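Side-chain contacts in putative oxidoreductase (Mycobacterium avium, PDB 3QHA), which probably catalyses NAD(P)-dependent oxidation of a hydroxy acid, as in the 3-hydroxyisobutyrate dehydrogenase family, though its substrate is not established: residues A202-L207 against E267-D272; E152-I157 against V168-E173; A195-K200 against P274-A279; V41-Y44 against A50-P53; R33-P38 against A55-T60. All coordinates share one frame; numbering follows the deposited sequence.

Contact 1: residues A202-L207 against E267-D272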
# COMPACT_ATOMS: atom_id res chain seq x y z
N ALA B 202 0.28 -2.77 -17.80
CA ALA B 202 1.73 -2.85 -17.98
C ALA B 202 2.09 -3.88 -19.04
O ALA B 202 2.94 -3.64 -19.89
CB ALA B 202 2.40 -3.20 -16.66
N GLU B 203 1.41 -5.03 -19.00
CA GLU B 203 1.68 -6.12 -19.93
C GLU B 203 1.25 -5.79 -21.36
O GLU B 203 1.98 -6.07 -22.31
CB GLU B 203 1.01 -7.41 -19.44
CG GLU B 203 1.06 -8.55 -20.45
CD GLU B 203 0.53 -9.85 -19.87
OE1 GLU B 203 1.25 -10.47 -19.06
OE2 GLU B 203 -0.60 -10.24 -20.23
N ALA B 204 0.07 -5.20 -21.51
CA ALA B 204 -0.41 -4.78 -22.83
C ALA B 204 0.52 -3.74 -23.44
O ALA B 204 0.68 -3.68 -24.66
CB ALA B 204 -1.83 -4.25 -22.74
N ALA B 205 1.13 -2.92 -22.58
CA ALA B 205 2.11 -1.92 -23.00
C ALA B 205 3.53 -2.48 -23.19
O ALA B 205 4.46 -1.72 -23.47
CB ALA B 205 2.14 -0.77 -21.98
N GLY B 206 3.70 -3.79 -23.02
CA GLY B 206 4.99 -4.45 -23.25
C GLY B 206 6.01 -4.29 -22.14
O GLY B 206 7.22 -4.40 -22.39
N LEU B 207 5.54 -4.05 -20.92
CA LEU B 207 6.44 -3.81 -19.79
C LEU B 207 6.66 -5.07 -18.97
O LEU B 207 5.88 -6.02 -19.03
CB LEU B 207 5.87 -2.70 -18.90
CG LEU B 207 5.64 -1.36 -19.61
CD1 LEU B 207 4.83 -0.42 -18.72
CD2 LEU B 207 6.95 -0.72 -20.02
N GLU B 267 -6.62 3.01 -23.63
CA GLU B 267 -7.31 3.07 -24.91
C GLU B 267 -6.36 2.71 -26.05
O GLU B 267 -6.76 2.03 -27.01
CB GLU B 267 -7.89 4.48 -25.14
N ALA B 268 -5.11 3.14 -25.94
CA ALA B 268 -4.10 2.90 -26.96
C ALA B 268 -3.68 1.43 -27.07
O ALA B 268 -3.40 0.95 -28.16
CB ALA B 268 -2.87 3.78 -26.72
N VAL B 269 -3.62 0.73 -25.94
CA VAL B 269 -3.22 -0.69 -25.95
C VAL B 269 -4.41 -1.64 -25.74
O VAL B 269 -4.21 -2.81 -25.40
CB VAL B 269 -2.11 -0.98 -24.92
CG1 VAL B 269 -0.92 -0.06 -25.17
CG2 VAL B 269 -2.62 -0.82 -23.49
N SER B 270 -5.62 -1.14 -25.96
CA SER B 270 -6.84 -1.96 -25.95
C SER B 270 -7.02 -2.74 -24.64
O SER B 270 -7.18 -3.96 -24.65
CB SER B 270 -6.88 -2.89 -27.16
OG SER B 270 -7.00 -2.14 -28.36
N VAL B 271 -6.98 -2.02 -23.53
CA VAL B 271 -7.25 -2.59 -22.22
C VAL B 271 -8.33 -1.76 -21.52
O VAL B 271 -8.29 -0.53 -21.54
CB VAL B 271 -5.98 -2.63 -21.35
CG1 VAL B 271 -6.31 -3.05 -19.92
CG2 VAL B 271 -4.96 -3.58 -21.95
N ASP B 272 -9.30 -2.46 -20.93
CA ASP B 272 -10.38 -1.86 -20.17
C ASP B 272 -9.88 -1.60 -18.75
O ASP B 272 -9.40 -2.53 -18.09
CB ASP B 272 -11.58 -2.82 -20.17
CG ASP B 272 -12.85 -2.20 -19.62
OD1 ASP B 272 -13.16 -1.04 -19.95
OD2 ASP B 272 -13.57 -2.90 -18.86

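Contact 2: residues E152-I157 against V168-E173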
# COMPACT_ATOMS: atom_id res chain seq x y z
N GLU B 152 -14.14 -1.98 30.58
CA GLU B 152 -13.47 -2.68 31.67
C GLU B 152 -12.71 -3.94 31.21
O GLU B 152 -11.62 -4.21 31.71
CB GLU B 152 -14.47 -3.06 32.76
N VAL B 153 -13.28 -4.69 30.27
CA VAL B 153 -12.63 -5.93 29.82
C VAL B 153 -11.49 -5.60 28.85
O VAL B 153 -10.51 -6.34 28.78
CB VAL B 153 -13.62 -6.97 29.19
CG1 VAL B 153 -15.03 -6.83 29.79
CG2 VAL B 153 -13.66 -6.86 27.67
N TYR B 154 -11.61 -4.49 28.13
CA TYR B 154 -10.51 -4.00 27.31
C TYR B 154 -9.29 -3.69 28.16
O TYR B 154 -8.18 -4.07 27.81
CB TYR B 154 -10.90 -2.74 26.53
CG TYR B 154 -9.77 -2.20 25.68
CD1 TYR B 154 -9.39 -2.86 24.52
CD2 TYR B 154 -9.07 -1.06 26.05
CE1 TYR B 154 -8.34 -2.39 23.73
CE2 TYR B 154 -8.02 -0.58 25.27
CZ TYR B 154 -7.66 -1.25 24.12
OH TYR B 154 -6.63 -0.77 23.35
N GLU B 155 -9.51 -3.00 29.28
CA GLU B 155 -8.41 -2.61 30.17
C GLU B 155 -7.76 -3.81 30.84
O GLU B 155 -6.55 -3.81 31.09
CB GLU B 155 -8.88 -1.61 31.22
CG GLU B 155 -9.18 -0.21 30.66
CD GLU B 155 -7.98 0.43 29.97
OE1 GLU B 155 -6.83 0.20 30.42
OE2 GLU B 155 -8.18 1.17 28.98
N ARG B 156 -8.56 -4.83 31.13
CA ARG B 156 -8.07 -6.06 31.74
C ARG B 156 -7.12 -6.81 30.80
O ARG B 156 -6.11 -7.35 31.24
CB ARG B 156 -9.25 -6.95 32.12
CG ARG B 156 -8.88 -8.27 32.78
CD ARG B 156 -10.15 -9.00 33.23
NE ARG B 156 -9.91 -10.37 33.69
CZ ARG B 156 -9.33 -10.70 34.84
NH1 ARG B 156 -8.90 -9.76 35.69
NH2 ARG B 156 -9.18 -11.98 35.16
N ILE B 157 -7.45 -6.83 29.51
CA ILE B 157 -6.74 -7.68 28.55
C ILE B 157 -5.66 -6.94 27.75
O ILE B 157 -4.86 -7.59 27.07
CB ILE B 157 -7.71 -8.37 27.57
CG1 ILE B 157 -8.27 -7.37 26.54
CG2 ILE B 157 -8.84 -9.06 28.34
CD1 ILE B 157 -9.48 -7.89 25.79
N VAL B 168 -2.74 -1.90 19.15
CA VAL B 168 -3.99 -2.36 19.74
C VAL B 168 -5.00 -1.21 19.74
O VAL B 168 -4.85 -0.25 20.50
CB VAL B 168 -3.79 -2.88 21.18
CG1 VAL B 168 -5.12 -3.33 21.77
CG2 VAL B 168 -2.78 -4.02 21.20
N ILE B 169 -6.01 -1.32 18.88
CA ILE B 169 -7.06 -0.32 18.78
C ILE B 169 -8.29 -0.78 19.54
O ILE B 169 -8.75 -1.91 19.37
CB ILE B 169 -7.47 -0.06 17.31
CG1 ILE B 169 -6.27 0.32 16.45
CG2 ILE B 169 -8.54 1.02 17.24
CD1 ILE B 169 -5.53 1.57 16.91
N HIS B 170 -8.82 0.10 20.38
CA HIS B 170 -10.13 -0.10 20.99
C HIS B 170 -11.14 0.56 20.06
O HIS B 170 -11.42 1.76 20.16
CB HIS B 170 -10.20 0.49 22.40
CG HIS B 170 -11.45 0.13 23.13
ND1 HIS B 170 -11.94 0.89 24.18
CD2 HIS B 170 -12.31 -0.89 22.96
CE1 HIS B 170 -13.05 0.33 24.62
NE2 HIS B 170 -13.30 -0.75 23.91
N ALA B 171 -11.68 -0.24 19.15
CA ALA B 171 -12.54 0.26 18.08
C ALA B 171 -13.90 0.69 18.61
O ALA B 171 -14.56 1.53 18.01
CB ALA B 171 -12.71 -0.80 17.01
N GLY B 172 -14.31 0.10 19.73
CA GLY B 172 -15.59 0.39 20.36
C GLY B 172 -16.12 -0.79 21.15
O GLY B 172 -15.34 -1.59 21.68
N GLU B 173 -17.44 -0.88 21.23
CA GLU B 173 -18.12 -2.01 21.88
C GLU B 173 -17.98 -3.27 21.03
O GLU B 173 -17.46 -3.20 19.91
CB GLU B 173 -19.60 -1.66 22.10
CG GLU B 173 -19.82 -0.57 23.14
CD GLU B 173 -21.28 -0.26 23.40
OE1 GLU B 173 -21.99 0.15 22.45
OE2 GLU B 173 -21.72 -0.41 24.56

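Contact 3: residues A195-K200 against P274-A279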
# COMPACT_ATOMS: atom_id res chain seq x y z
N ALA B 195 -4.27 -3.45 -8.36
CA ALA B 195 -2.93 -3.90 -8.71
C ALA B 195 -2.97 -4.78 -9.96
O ALA B 195 -2.18 -4.61 -10.89
CB ALA B 195 -2.28 -4.64 -7.56
N CYS B 196 -3.92 -5.71 -9.99
CA CYS B 196 -4.09 -6.61 -11.13
C CYS B 196 -4.45 -5.86 -12.41
O CYS B 196 -3.96 -6.20 -13.49
CB CYS B 196 -5.17 -7.66 -10.82
SG CYS B 196 -4.70 -8.82 -9.52
N GLU B 197 -5.30 -4.84 -12.28
CA GLU B 197 -5.63 -3.98 -13.41
C GLU B 197 -4.38 -3.25 -13.92
O GLU B 197 -4.17 -3.13 -15.13
CB GLU B 197 -6.73 -2.98 -13.01
CG GLU B 197 -7.15 -2.03 -14.12
CD GLU B 197 -8.39 -1.23 -13.76
OE1 GLU B 197 -9.49 -1.82 -13.71
OE2 GLU B 197 -8.27 -0.01 -13.56
N ALA B 198 -3.55 -2.77 -12.99
CA ALA B 198 -2.27 -2.14 -13.34
C ALA B 198 -1.35 -3.11 -14.07
O ALA B 198 -0.69 -2.73 -15.04
CB ALA B 198 -1.59 -1.59 -12.10
N MET B 199 -1.30 -4.36 -13.58
CA MET B 199 -0.51 -5.41 -14.22
C MET B 199 -0.99 -5.71 -15.64
O MET B 199 -0.19 -6.00 -16.52
CB MET B 199 -0.54 -6.70 -13.39
CG MET B 199 0.15 -6.60 -12.04
SD MET B 199 -0.39 -7.87 -10.89
CE MET B 199 0.37 -9.33 -11.59
N LYS B 200 -2.31 -5.65 -15.84
CA LYS B 200 -2.89 -5.88 -17.16
C LYS B 200 -2.46 -4.79 -18.13
O LYS B 200 -2.11 -5.06 -19.28
CB LYS B 200 -4.41 -5.96 -17.08
N PRO B 274 -11.63 -0.23 -15.76
CA PRO B 274 -12.83 0.26 -15.09
C PRO B 274 -12.62 0.78 -13.66
O PRO B 274 -13.26 1.76 -13.28
CB PRO B 274 -13.77 -0.95 -15.10
CG PRO B 274 -12.87 -2.13 -15.21
CD PRO B 274 -11.73 -1.67 -16.06
N LEU B 275 -11.75 0.15 -12.88
CA LEU B 275 -11.43 0.67 -11.53
C LEU B 275 -10.79 2.05 -11.63
O LEU B 275 -11.13 2.95 -10.86
CB LEU B 275 -10.51 -0.28 -10.76
CG LEU B 275 -11.14 -1.52 -10.12
CD1 LEU B 275 -10.05 -2.49 -9.66
CD2 LEU B 275 -12.03 -1.13 -8.95
N ALA B 276 -9.88 2.21 -12.58
CA ALA B 276 -9.21 3.50 -12.82
C ALA B 276 -10.18 4.59 -13.27
O ALA B 276 -10.05 5.74 -12.85
CB ALA B 276 -8.09 3.33 -13.84
N ARG B 277 -11.14 4.24 -14.12
CA ARG B 277 -12.16 5.20 -14.58
C ARG B 277 -12.97 5.72 -13.39
O ARG B 277 -13.16 6.92 -13.25
CB ARG B 277 -13.10 4.55 -15.60
N LEU B 278 -13.41 4.80 -12.55
CA LEU B 278 -14.18 5.14 -11.35
C LEU B 278 -13.34 5.97 -10.37
O LEU B 278 -13.84 6.93 -9.78
CB LEU B 278 -14.68 3.86 -10.67
CG LEU B 278 -15.88 3.95 -9.73
CD1 LEU B 278 -17.07 4.65 -10.39
CD2 LEU B 278 -16.27 2.55 -9.27
N ALA B 279 -12.07 5.61 -10.22
CA ALA B 279 -11.14 6.37 -9.38
C ALA B 279 -10.99 7.80 -9.89
O ALA B 279 -11.05 8.76 -9.12
CB ALA B 279 -9.79 5.68 -9.32

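Contact 4: residues V41-Y44 against A50-P53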
# COMPACT_ATOMS: atom_id res chain seq x y z
N VAL B 41 0.70 -20.25 27.93
CA VAL B 41 -0.46 -20.51 27.09
C VAL B 41 -0.78 -22.00 27.03
O VAL B 41 0.12 -22.85 27.00
CB VAL B 41 -0.26 -19.95 25.66
CG1 VAL B 41 0.90 -20.65 24.96
CG2 VAL B 41 -1.55 -20.09 24.85
N THR B 42 -2.08 -22.31 27.02
CA THR B 42 -2.58 -23.67 26.87
C THR B 42 -3.30 -23.74 25.53
O THR B 42 -4.18 -22.92 25.25
CB THR B 42 -3.56 -24.04 27.99
OG1 THR B 42 -2.88 -24.00 29.25
CG2 THR B 42 -4.14 -25.43 27.78
N VAL B 43 -2.93 -24.70 24.69
CA VAL B 43 -3.40 -24.73 23.32
C VAL B 43 -4.22 -25.97 23.02
O VAL B 43 -4.06 -27.01 23.66
CB VAL B 43 -2.24 -24.66 22.31
CG1 VAL B 43 -1.47 -23.36 22.48
CG2 VAL B 43 -1.31 -25.86 22.46
N TYR B 44 -5.11 -25.84 22.05
CA TYR B 44 -5.83 -26.98 21.52
C TYR B 44 -6.12 -26.84 20.02
O TYR B 44 -6.54 -25.78 19.55
CB TYR B 44 -7.15 -27.21 22.26
CG TYR B 44 -7.92 -28.36 21.66
CD1 TYR B 44 -7.63 -29.67 22.00
CD2 TYR B 44 -8.91 -28.13 20.70
CE1 TYR B 44 -8.33 -30.73 21.44
CE2 TYR B 44 -9.60 -29.18 20.13
CZ TYR B 44 -9.31 -30.48 20.50
OH TYR B 44 -10.00 -31.52 19.93
N ALA B 50 -0.52 -29.98 14.27
CA ALA B 50 -0.60 -28.57 14.65
C ALA B 50 -0.15 -28.37 16.10
O ALA B 50 0.46 -27.35 16.44
CB ALA B 50 -2.01 -28.04 14.46
N MET B 51 -0.44 -29.35 16.95
CA MET B 51 -0.15 -29.28 18.39
C MET B 51 1.34 -29.41 18.73
O MET B 51 1.85 -28.69 19.59
CB MET B 51 -0.92 -30.37 19.14
CG MET B 51 -2.44 -30.23 19.08
SD MET B 51 -3.07 -29.06 20.30
CE MET B 51 -3.16 -30.11 21.75
N THR B 52 2.02 -30.35 18.07
CA THR B 52 3.37 -30.75 18.47
C THR B 52 4.40 -29.60 18.45
O THR B 52 5.17 -29.45 19.41
CB THR B 52 3.88 -31.95 17.63
OG1 THR B 52 2.91 -33.01 17.69
CG2 THR B 52 5.21 -32.46 18.16
N PRO B 53 4.43 -28.79 17.38
CA PRO B 53 5.27 -27.59 17.35
C PRO B 53 5.06 -26.65 18.55
O PRO B 53 6.03 -26.15 19.12
CB PRO B 53 4.85 -26.89 16.06
CG PRO B 53 4.41 -27.98 15.18
CD PRO B 53 3.78 -29.02 16.07

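Contact 5: residues R33-P38 against A55-T60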
# COMPACT_ATOMS: atom_id res chain seq x y z
N ARG B 33 3.95 -17.05 19.84
CA ARG B 33 4.37 -15.80 20.48
C ARG B 33 3.94 -15.79 21.95
O ARG B 33 4.68 -15.33 22.82
CB ARG B 33 3.79 -14.59 19.74
CG ARG B 33 3.91 -13.25 20.46
CD ARG B 33 5.37 -12.81 20.60
NE ARG B 33 5.49 -11.53 21.28
CZ ARG B 33 6.65 -10.95 21.61
NH1 ARG B 33 7.81 -11.54 21.32
NH2 ARG B 33 6.65 -9.78 22.23
N MET B 34 2.75 -16.31 22.22
CA MET B 34 2.20 -16.36 23.58
C MET B 34 2.93 -17.32 24.54
O MET B 34 2.70 -17.25 25.75
CB MET B 34 0.71 -16.70 23.55
CG MET B 34 -0.14 -15.62 22.93
SD MET B 34 -1.89 -16.05 22.95
CE MET B 34 -2.57 -14.75 21.93
N THR B 35 3.78 -18.21 24.03
CA THR B 35 4.59 -19.06 24.92
C THR B 35 5.61 -18.22 25.70
O THR B 35 6.14 -18.68 26.71
CB THR B 35 5.33 -20.18 24.16
OG1 THR B 35 6.17 -19.62 23.15
CG2 THR B 35 4.33 -21.15 23.52
N GLU B 36 5.88 -17.01 25.21
CA GLU B 36 6.80 -16.08 25.87
C GLU B 36 6.10 -15.19 26.92
O GLU B 36 6.77 -14.52 27.70
CB GLU B 36 7.51 -15.22 24.82
CG GLU B 36 8.49 -16.02 23.95
CD GLU B 36 8.71 -15.41 22.58
OE1 GLU B 36 8.28 -16.03 21.58
OE2 GLU B 36 9.31 -14.31 22.49
N TRP B 37 4.77 -15.20 26.92
CA TRP B 37 3.97 -14.50 27.94
C TRP B 37 4.19 -15.18 29.29
O TRP B 37 4.16 -16.41 29.36
CB TRP B 37 2.49 -14.53 27.54
CG TRP B 37 1.51 -13.94 28.54
CD1 TRP B 37 0.59 -14.63 29.28
CD2 TRP B 37 1.32 -12.56 28.86
NE1 TRP B 37 -0.14 -13.77 30.05
CE2 TRP B 37 0.28 -12.49 29.81
CE3 TRP B 37 1.93 -11.37 28.44
CZ2 TRP B 37 -0.16 -11.28 30.36
CZ3 TRP B 37 1.49 -10.17 28.98
CH2 TRP B 37 0.46 -10.13 29.93
N PRO B 38 4.43 -14.40 30.36
CA PRO B 38 4.65 -15.00 31.68
C PRO B 38 3.49 -15.87 32.18
O PRO B 38 3.72 -16.86 32.87
CB PRO B 38 4.84 -13.79 32.60
CG PRO B 38 5.32 -12.71 31.71
CD PRO B 38 4.63 -12.94 30.39
N ALA B 55 3.88 -27.60 21.42
CA ALA B 55 4.39 -28.36 22.56
C ALA B 55 5.88 -28.11 22.75
O ALA B 55 6.33 -27.81 23.86
CB ALA B 55 4.12 -29.85 22.37
N GLU B 56 6.65 -28.19 21.66
CA GLU B 56 8.10 -28.00 21.75
C GLU B 56 8.53 -26.53 21.76
O GLU B 56 9.73 -26.23 21.81
CB GLU B 56 8.84 -28.82 20.68
CG GLU B 56 8.57 -28.44 19.23
CD GLU B 56 9.03 -29.52 18.25
OE1 GLU B 56 9.18 -30.70 18.66
OE2 GLU B 56 9.23 -29.20 17.06
N ALA B 57 7.56 -25.62 21.73
CA ALA B 57 7.80 -24.20 21.99
C ALA B 57 7.52 -23.83 23.45
O ALA B 57 7.80 -22.71 23.88
CB ALA B 57 6.94 -23.35 21.07
N GLY B 58 6.96 -24.78 24.21
CA GLY B 58 6.71 -24.59 25.65
C GLY B 58 5.26 -24.35 26.03
O GLY B 58 4.97 -23.98 27.17
N ALA B 59 4.33 -24.57 25.10
CA ALA B 59 2.91 -24.41 25.38
C ALA B 59 2.39 -25.66 26.09
O ALA B 59 2.91 -26.75 25.90
CB ALA B 59 2.14 -24.19 24.09
N THR B 60 1.37 -25.48 26.93
CA THR B 60 0.67 -26.62 27.53
C THR B 60 -0.37 -27.09 26.53
O THR B 60 -1.02 -26.28 25.86
CB THR B 60 -0.01 -26.26 28.86
OG1 THR B 60 0.95 -25.67 29.75
CG2 THR B 60 -0.61 -27.49 29.51

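Contact 1: residues A202-L207 against E267-D272
The methyl group of Ala204 meets two valine methyls at once, one from Val269 and one from Val271, where helices 176-204 and 245-268 of the helical C-terminal domain both run out. In this first shell Ala204 CB lies 3.6 Å from Val269 CG2 and 3.3 Å from Val271 CG2, the second pair being tighter than ordinary van der Waals contact. The two valine methyls reach the alanine methyl from directions roughly 70° apart. Val269 also uses its other branch: CG1, placed anti to its own carbonyl carbon (chi1 -56°), extends over the backbone and comes within 4.2 Å of Ala205 CA. Val269 CB sits 3.9 Å from Ala204 O, so the isopropyl group rests on the peptide as well as on the methyl. No hydrogen bond crosses between the segments, and the contact is a small apolar one at the surface.

What positions these groups is the way each helix ends. Val269 is the first residue to leave the helical conformation of 245-268, and the left-handed backbone of Ser270 lets Val271 turn back toward the same alanine. Farther out, Ala202 packs on Leu209 and Leu212 of helix 209-223, while Glu203 OE1 is hydrogen-bonded to Met235 N of the second subunit. Helix 176-204 finishes in a Schellman motif, in which Gly206 adopts positive phi (78°), Gly206 N bonds Glu203 O, and Leu207 N reaches back to Ala202 O at 2.8 Å.

Contact 2: residues E152-I157 against V168-E173
Tyr154 and His170 lay their rings together as an offset stack between the helix and the second strand of a beta-alpha-beta crossover, formed by strand 143-148, helix 151-164 and strand 165-172 at one edge of the Rossmann-type sheet. The helix segment runs nearly antiparallel to the strand, with the two axes 10.7 Å apart.

The aromatic contact dominates. The ring centroids are 4.2 Å apart and the planes differ by only 9°, with Tyr154 CG above the middle of the imidazole. Both side chains hold CG opposite the backbone N (chi1 180° for Tyr154), which sends each ring out toward the other.

Two CH-pi contacts reinforce the stack reciprocally. His170 CB stands 3.7 Å from the centroid of the tyrosine ring, displaced toward its rim, and Tyr154 CB is 4.1 Å from the imidazole centroid. Each ring therefore overlaps both the ring and the first side-chain carbon of its partner.

One hydrogen bond holds the histidine from outside the pair: His170 NE2 is bonded to Ala149 O, which helps to fix the rotation of the imidazole.

Apolar packing engages the far end of the tyrosine. Val147 of the neighbouring strand touches Tyr154, Tyr154 CE1 lies 3.9 Å from Val168 CG1, and Tyr154 OH comes to 3.4 Å from the same Val168 CG1.

Contact 3: residues A195-K200 against P274-A279
Ala276 N donates to Glu197 OE2 at 2.9 Å, with an N-H...O angle of 146°, in a side-chain link between two helices of the C-terminal helical domain. Beside it, Leu275 N donates to Glu197 OE1 at 3.1 Å and 151°. Both N-H groups belong to the first turn of helix 274-286, and each oxygen accepts through its syn lone pair, the one on the side of the other oxygen. The result is a bidentate carboxylate, one N-H to each oxygen, which should hold the group from turning.

The glutamate spans the distance by stretching out, with CG anti to the backbone N and the chain extended beyond it, between helix segments whose axes are 10.1 Å apart and cross at -115°. Lying at the amino end of helix 274-286, the negative charge is probably stabilised by the helix dipole, which could favour the ionised form.

Aliphatic carbons of the same turn lie close to the oxygens. Ala276, whose CB is 3.4 Å from Glu197 OE2, also packs on Met186 of the second subunit. Leu275 CB lies almost evenly against both oxygens, 3.5 Å from Glu197 OE1, and Pro274 CD comes to 3.3 Å from Glu197 OE1.

Contact 4: residues V41-Y44 against A50-P53
Val43, in the middle of strand 41-44, is the first residue of its segment to meet Met51, whose long side chain leans from helix 48-55 onto the strand. The touch is light on the side-chain level, Val43 CG2 lying 4.2 Å from Met51 SD. The valine carbonyl adds to it, with Val43 O 3.8 Å from Met51 CE. Both Val43 and Met51 also pack on Leu61, so the small apolar layer beneath the helix draws on the neighbouring strand too.

At Tyr44 the methionine meets backbone instead of side chain. Met51 SD rests 3.7 Å from Tyr44 CA and 3.8 Å from Tyr44 C, and Met51 CE lies 4.1 Å from Tyr44 CA. Such a fit depends on a bent side chain: turns at chi2 (-82°) and chi3 (-83°) curl it so that sulfur and methyl both lie against the strand. The tyrosine itself leaves from the other side of the strand, and its side chain packs on Val65 and Val68 of helix 65-68.

No hydrogen bond joins the two segments; what passes between them is van der Waals packing of the methionine end. Strand 41-44, helix 48-55 and strand 60-61 form a beta-alpha-beta unit, the repeating element of the Rossmann fold of this domain.

Contact 5: residues R33-P38 against A55-T60
Ala57 presents its carbonyl and its methyl to Thr35, bringing together two loops at the rim of the Rossmann-type domain, one following helix 27-33 and the other following helix 48-55. Ala57 O lies 3.5 Å from Thr35 CB, and the alanine methyl is farther off, with Ala57 CB 4.2 Å from Thr35 CG2.

Gly58 comes next, with its C atom also beside the threonine methyl. It has positive phi (105°) and closes the helix in a Schellman motif; a type I turn runs from Ala55 to Gly58, with Gly58 N bonded to Ala55 O at 3.1 Å. This reversal carries the chain past Thr35 to Ala59, which gives the methyl its nearest support. Val41 of strand 41-44 touches both Thr35 and Ala59.

Two residues before Thr35, Arg33 bonds His163 O through NE and forms a salt bridge with Glu36. The threonine divides its two branches between different tasks. With OG1 between the backbone N and the carbonyl carbon (chi1 58°), the hydroxyl turns back to hydrogen-bond Thr32 O, while CG2 faces the opposing loop: Thr35 CG2 is 3.8 Å from Ala59 N and equally far from Ala59 CB.

The five contacts fall into two groups, one in each domain. Contacts 4, 5 and 2, in the order they close along the chain, belong to the Rossmann-type domain. Contact 4 is nested within the loop closed by contact 5; their centres are about 9 Å apart, and Thr60 joins them through probable backbone bonds to strand 41-44. Contact 2 lies at the other end of the same sheet, its centre about 26 Å from that of contact 4. Contacts 1 and 3 share helix 176-204, the former nested within the latter, with centres about 12 Å apart; both touch the second subunit. Strand 165-172 of contact 2 leads into that helix, which connects the Rossmann-type fold to the helical domain.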